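Long-range contact in extracellular solute-binding protein family 1 (Kribbella flavida, PDB 5IXP), which probably captures a solute outside the cell, perhaps a sugar, and delivers it to an ABC transporter for import: residues 294-306 / 312-325. Residues are numbered along the deposited sequence; the frame is centred on the assembly and turned at random. Where two conformers were deposited one is given.
Sequences LTAPEQQIKVFKK and STVDAYESEQVTAQ
Phe304 lies against the short helix 320-323, its ring met over a face by Val322 and at the edge by Gln325. The CG2 methyl of Val322 sits over that face in a CH-pi contact, 4.3 Å from the centroid, a role that suits a compact branched residue. At the ring edge, in its plane, comes Gln325 OE1, 3.3 Å from Phe304 CZ, with the amide turned 73° against the ring. With CG anti to the backbone N (chi1 174°), the Phe304 ring is carried across to helix 320-323.

One turn earlier, Ile301 fills the bend between the 3-10 segment and helix 320-323. Its CG1 meets Ala316 CB at 3.8 Å, where a small methyl lets the backbones come close, while CD1 reaches Ser319 CB. The hydroxyl of that serine is occupied as the N-cap, accepting from Gln321 N.

Near the start of helix 297-306, Pro297, a residue well suited to a first helical turn, packs its ring beside Asp315 CB and across Thr313. Gln300 supplies the cross-segment hydrogen bond: Ser312 N donates to its OE1 (2.9 Å), tilted 21° from the carbonyl plane. Its NE2 gives a weak bond back to Thr295 O and another weak one to Thr111 O, so both ends of the buried amide are used. Thr313 OG1, by contrast, is buried without a partner.

Strand 310-311, in the short link between the two segments, touches Gln300, Phe304 and Ala316 through Pro311 and pairs antiparallel with strand 108-121, whose Thr111 O also accepts from Ser312 OG. Helix 15-24 packs against Val303, and helix 335-344 against Tyr317 and Gln325. The contact is thus plain packing of a helix on the 3-10 turn and short helix that follow its strand, within the alpha/beta fold of a solute-binding protein.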
loop_
_atom_site.group_PDB
_atom_site.type_symbol
_atom_site.label_atom_id
_atom_site.label_comp_id
_atom_site.label_asym_id
_atom_site.label_seq_id
_atom_site.Cartn_x
_atom_site.Cartn_y
_atom_site.Cartn_z
ATOM N N LEU A 294 8.760 -4.234 -18.719
ATOM C CA LEU A 294 7.495 -3.659 -18.276
ATOM C C LEU A 294 7.667 -2.788 -17.038
ATOM O O LEU A 294 6.849 -1.893 -16.798
ATOM C CB LEU A 294 6.475 -4.773 -17.989
ATOM C CG LEU A 294 5.899 -5.515 -19.206
ATOM C CD1 LEU A 294 5.190 -6.787 -18.739
ATOM C CD2 LEU A 294 4.938 -4.630 -20.019
ATOM N N THR A 295 8.691 -3.047 -16.223
ATOM C CA THR A 295 8.897 -2.286 -14.994
ATOM C C THR A 295 10.024 -1.264 -15.109
ATOM O O THR A 295 10.381 -0.640 -14.103
ATOM C CB THR A 295 9.161 -3.231 -13.815
ATOM O OG1 THR A 295 10.309 -4.052 -14.094
ATOM C CG2 THR A 295 7.934 -4.119 -13.571
ATOM N N ALA A 296 10.577 -1.069 -16.311
ATOM C CA ALA A 296 11.605 -0.061 -16.530
ATOM C C ALA A 296 11.016 1.350 -16.417
ATOM O O ALA A 296 9.812 1.551 -16.617
ATOM C CB ALA A 296 12.256 -0.256 -17.904
ATOM N N PRO A 297 11.855 2.349 -16.106
ATOM C CA PRO A 297 11.334 3.717 -15.928
ATOM C C PRO A 297 10.507 4.239 -17.092
ATOM O O PRO A 297 9.457 4.846 -16.849
ATOM C CB PRO A 297 12.608 4.559 -15.734
ATOM C CG PRO A 297 13.647 3.604 -15.273
ATOM C CD PRO A 297 13.287 2.241 -15.770
ATOM N N GLU A 298 10.942 4.030 -18.342
ATOM C CA GLU A 298 10.177 4.550 -19.473
ATOM C C GLU A 298 8.777 3.948 -19.507
ATOM O O GLU A 298 7.806 4.638 -19.840
ATOM C CB GLU A 298 10.911 4.293 -20.796
ATOM C CG GLU A 298 12.181 5.132 -20.980
ATOM C CD GLU A 298 12.683 5.182 -22.425
ATOM O OE1 GLU A 298 12.329 4.292 -23.233
ATOM O OE2 GLU A 298 13.440 6.120 -22.757
ATOM N N GLN A 299 8.649 2.669 -19.147
ATOM C CA GLN A 299 7.340 2.031 -19.150
ATOM C C GLN A 299 6.514 2.449 -17.943
ATOM O O GLN A 299 5.297 2.629 -18.057
ATOM C CB GLN A 299 7.491 0.511 -19.218
ATOM C CG GLN A 299 7.719 0.016 -20.660
ATOM C CD GLN A 299 9.013 0.533 -21.259
ATOM O OE1 GLN A 299 9.002 1.411 -22.124
ATOM N NE2 GLN A 299 10.139 -0.020 -20.810
ATOM N N GLN A 300 7.150 2.636 -16.786
ATOM C CA GLN A 300 6.379 3.103 -15.638
ATOM C C GLN A 300 5.838 4.510 -15.869
ATOM O O GLN A 300 4.742 4.841 -15.395
ATOM C CB GLN A 300 7.224 3.026 -14.368
ATOM C CG GLN A 300 7.681 1.597 -14.049
ATOM C CD GLN A 300 7.670 1.306 -12.558
ATOM O OE1 GLN A 300 7.230 2.128 -11.765
ATOM N NE2 GLN A 300 8.158 0.140 -12.176
ATOM N N ILE A 301 6.563 5.339 -16.623
ATOM C CA ILE A 301 6.026 6.649 -16.986
ATOM C C ILE A 301 4.816 6.501 -17.902
ATOM O O ILE A 301 3.806 7.195 -17.730
ATOM C CB ILE A 301 7.122 7.519 -17.622
ATOM C CG1 ILE A 301 8.152 7.904 -16.556
ATOM C CG2 ILE A 301 6.497 8.752 -18.287
ATOM C CD1 ILE A 301 9.431 8.454 -17.114
ATOM N N LYS A 302 4.884 5.595 -18.885
ATOM C CA LYS A 302 3.733 5.388 -19.762
ATOM C C LYS A 302 2.508 4.942 -18.971
ATOM O O LYS A 302 1.394 5.422 -19.215
ATOM C CB LYS A 302 4.065 4.363 -20.845
ATOM C CG LYS A 302 5.120 4.815 -21.818
ATOM C CD LYS A 302 5.529 3.646 -22.703
ATOM C CE LYS A 302 6.799 3.922 -23.470
ATOM N NZ LYS A 302 7.339 2.671 -24.065
ATOM N N VAL A 303 2.698 4.024 -18.018
ATOM C CA VAL A 303 1.594 3.549 -17.189
ATOM C C VAL A 303 1.055 4.683 -16.326
ATOM O O VAL A 303 -0.163 4.836 -16.167
ATOM C CB VAL A 303 2.056 2.349 -16.335
ATOM C CG1 VAL A 303 1.015 1.991 -15.275
ATOM C CG2 VAL A 303 2.389 1.127 -17.234
ATOM N N PHE A 304 1.952 5.493 -15.756
ATOM C CA PHE A 304 1.524 6.652 -14.977
ATOM C C PHE A 304 0.611 7.567 -15.793
ATOM O O PHE A 304 -0.426 8.021 -15.301
ATOM C CB PHE A 304 2.749 7.423 -14.477
ATOM C CG PHE A 304 2.413 8.719 -13.787
ATOM C CD1 PHE A 304 1.926 8.719 -12.489
ATOM C CD2 PHE A 304 2.611 9.940 -14.429
ATOM C CE1 PHE A 304 1.621 9.916 -11.842
ATOM C CE2 PHE A 304 2.309 11.134 -13.790
ATOM C CZ PHE A 304 1.817 11.123 -12.498
ATOM N N LYS A 305 0.977 7.852 -17.044
ATOM C CA LYS A 305 0.123 8.724 -17.839
ATOM C C LYS A 305 -1.159 8.034 -18.260
ATOM O O LYS A 305 -2.187 8.696 -18.411
ATOM C CB LYS A 305 0.872 9.258 -19.052
ATOM C CG LYS A 305 2.271 9.730 -18.716
ATOM C CD LYS A 305 2.840 10.572 -19.816
ATOM C CE LYS A 305 3.069 9.755 -21.052
ATOM N NZ LYS A 305 4.482 9.888 -21.521
ATOM N N LYS A 306 -1.131 6.718 -18.436
ATOM C CA LYS A 306 -2.317 6.014 -18.908
ATOM C C LYS A 306 -3.335 5.807 -17.791
ATOM O O LYS A 306 -4.525 6.092 -17.970
ATOM C CB LYS A 306 -1.916 4.674 -19.520
ATOM C CG LYS A 306 -3.015 4.034 -20.356
ATOM C CD LYS A 306 -2.625 2.633 -20.810
ATOM C CE LYS A 306 -3.675 2.043 -21.750
ATOM N NZ LYS A 306 -3.885 2.905 -22.955
ATOM N N SER A 312 7.606 3.230 -9.120
ATOM C CA SER A 312 8.548 2.869 -8.070
ATOM C C SER A 312 9.996 2.982 -8.526
ATOM O O SER A 312 10.902 2.632 -7.765
ATOM C CB SER A 312 8.265 1.452 -7.556
ATOM O OG SER A 312 8.481 0.459 -8.554
ATOM N N THR A 313 10.231 3.468 -9.743
ATOM C CA THR A 313 11.567 3.570 -10.314
ATOM C C THR A 313 12.067 5.003 -10.171
ATOM O O THR A 313 11.406 5.945 -10.630
ATOM C CB THR A 313 11.550 3.160 -11.790
ATOM O OG1 THR A 313 10.495 3.867 -12.464
ATOM C CG2 THR A 313 11.315 1.650 -11.936
ATOM N N VAL A 314 13.239 5.171 -9.553
ATOM C CA VAL A 314 13.645 6.520 -9.148
ATOM C C VAL A 314 13.891 7.428 -10.349
ATOM O O VAL A 314 13.716 8.652 -10.250
ATOM C CB VAL A 314 14.879 6.467 -8.229
ATOM C CG1 VAL A 314 14.541 5.758 -6.921
ATOM C CG2 VAL A 314 16.054 5.791 -8.935
ATOM N N ASP A 315 14.307 6.871 -11.491
ATOM C CA ASP A 315 14.550 7.719 -12.655
ATOM C C ASP A 315 13.278 8.407 -13.127
ATOM O O ASP A 315 13.346 9.501 -13.694
ATOM C CB ASP A 315 15.139 6.910 -13.814
ATOM C CG ASP A 315 16.585 6.530 -13.594
ATOM O OD1 ASP A 315 17.176 6.989 -12.604
ATOM O OD2 ASP A 315 17.131 5.760 -14.422
ATOM N N ALA A 316 12.117 7.773 -12.939
ATOM C CA ALA A 316 10.870 8.391 -13.362
ATOM C C ALA A 316 10.603 9.689 -12.613
ATOM O O ALA A 316 9.878 10.553 -13.124
ATOM C CB ALA A 316 9.695 7.419 -13.172
ATOM N N TYR A 317 11.181 9.852 -11.421
ATOM C CA TYR A 317 10.957 11.067 -10.643
ATOM C C TYR A 317 11.713 12.257 -11.207
ATOM O O TYR A 317 11.488 13.382 -10.752
ATOM C CB TYR A 317 11.360 10.858 -9.179
ATOM C CG TYR A 317 10.691 9.677 -8.498
ATOM C CD1 TYR A 317 9.513 9.123 -8.997
ATOM C CD2 TYR A 317 11.244 9.120 -7.350
ATOM C CE1 TYR A 317 8.908 8.045 -8.371
ATOM C CE2 TYR A 317 10.650 8.047 -6.720
ATOM C CZ TYR A 317 9.482 7.508 -7.234
ATOM O OH TYR A 317 8.890 6.434 -6.597
ATOM N N GLU A 318 12.601 12.042 -12.169
ATOM C CA GLU A 318 13.249 13.140 -12.871
ATOM C C GLU A 318 12.451 13.591 -14.081
ATOM O O GLU A 318 12.858 14.541 -14.760
ATOM C CB GLU A 318 14.668 12.746 -13.314
ATOM C CG GLU A 318 15.455 11.955 -12.287
ATOM C CD GLU A 318 16.240 12.824 -11.322
ATOM O OE1 GLU A 318 15.747 13.906 -10.938
ATOM O OE2 GLU A 318 17.360 12.415 -10.943
ATOM N N SER A 319 11.333 12.935 -14.369
ATOM C CA SER A 319 10.521 13.267 -15.528
ATOM C C SER A 319 9.511 14.344 -15.172
ATOM O O SER A 319 8.779 14.208 -14.187
ATOM C CB SER A 319 9.779 12.043 -16.045
ATOM O OG SER A 319 8.855 12.435 -17.041
ATOM N N GLU A 320 9.452 15.393 -15.993
ATOM C CA GLU A 320 8.421 16.406 -15.812
ATOM C C GLU A 320 7.024 15.820 -15.949
ATOM O O GLU A 320 6.075 16.390 -15.406
ATOM C CB GLU A 320 8.614 17.556 -16.809
ATOM N N GLN A 321 6.863 14.706 -16.673
ATOM C CA GLN A 321 5.551 14.062 -16.720
ATOM C C GLN A 321 5.051 13.766 -15.313
ATOM O O GLN A 321 3.865 13.941 -15.009
ATOM C CB GLN A 321 5.612 12.778 -17.552
ATOM C CG GLN A 321 5.797 13.011 -19.049
ATOM C CD GLN A 321 4.637 13.769 -19.667
ATOM O OE1 GLN A 321 3.488 13.618 -19.251
ATOM N NE2 GLN A 321 4.936 14.601 -20.657
ATOM N N VAL A 322 5.955 13.357 -14.425
ATOM C CA VAL A 322 5.550 13.070 -13.051
ATOM C C VAL A 322 5.512 14.344 -12.216
ATOM O O VAL A 322 4.495 14.666 -11.598
ATOM C CB VAL A 322 6.484 12.017 -12.420
ATOM C CG1 VAL A 322 6.188 11.872 -10.932
ATOM C CG2 VAL A 322 6.344 10.688 -13.132
ATOM N N THR A 323 6.612 15.102 -12.200
ATOM C CA THR A 323 6.739 16.163 -11.208
ATOM C C THR A 323 5.834 17.353 -11.490
ATOM O O THR A 323 5.599 18.160 -10.585
ATOM C CB THR A 323 8.185 16.642 -11.112
ATOM O OG1 THR A 323 8.620 17.102 -12.394
ATOM C CG2 THR A 323 9.094 15.515 -10.633
ATOM N N ALA A 324 5.323 17.492 -12.706
ATOM C CA ALA A 324 4.428 18.598 -13.011
ATOM C C ALA A 324 2.973 18.293 -12.679
ATOM O O ALA A 324 2.118 19.169 -12.846
ATOM C CB ALA A 324 4.544 18.986 -14.490
ATOM N N GLN A 325 2.673 17.084 -12.222
ATOM C CA GLN A 325 1.287 16.675 -12.039
ATOM C C GLN A 325 0.636 17.485 -10.926
ATOM O O GLN A 325 1.203 17.641 -9.841
ATOM C CB GLN A 325 1.208 15.181 -11.722
ATOM C CG GLN A 325 -0.209 14.638 -11.735
ATOM C CD GLN A 325 -0.334 13.302 -11.027
ATOM O OE1 GLN A 325 0.467 12.974 -10.146
ATOM N NE2 GLN A 325 -1.335 12.512 -11.419
#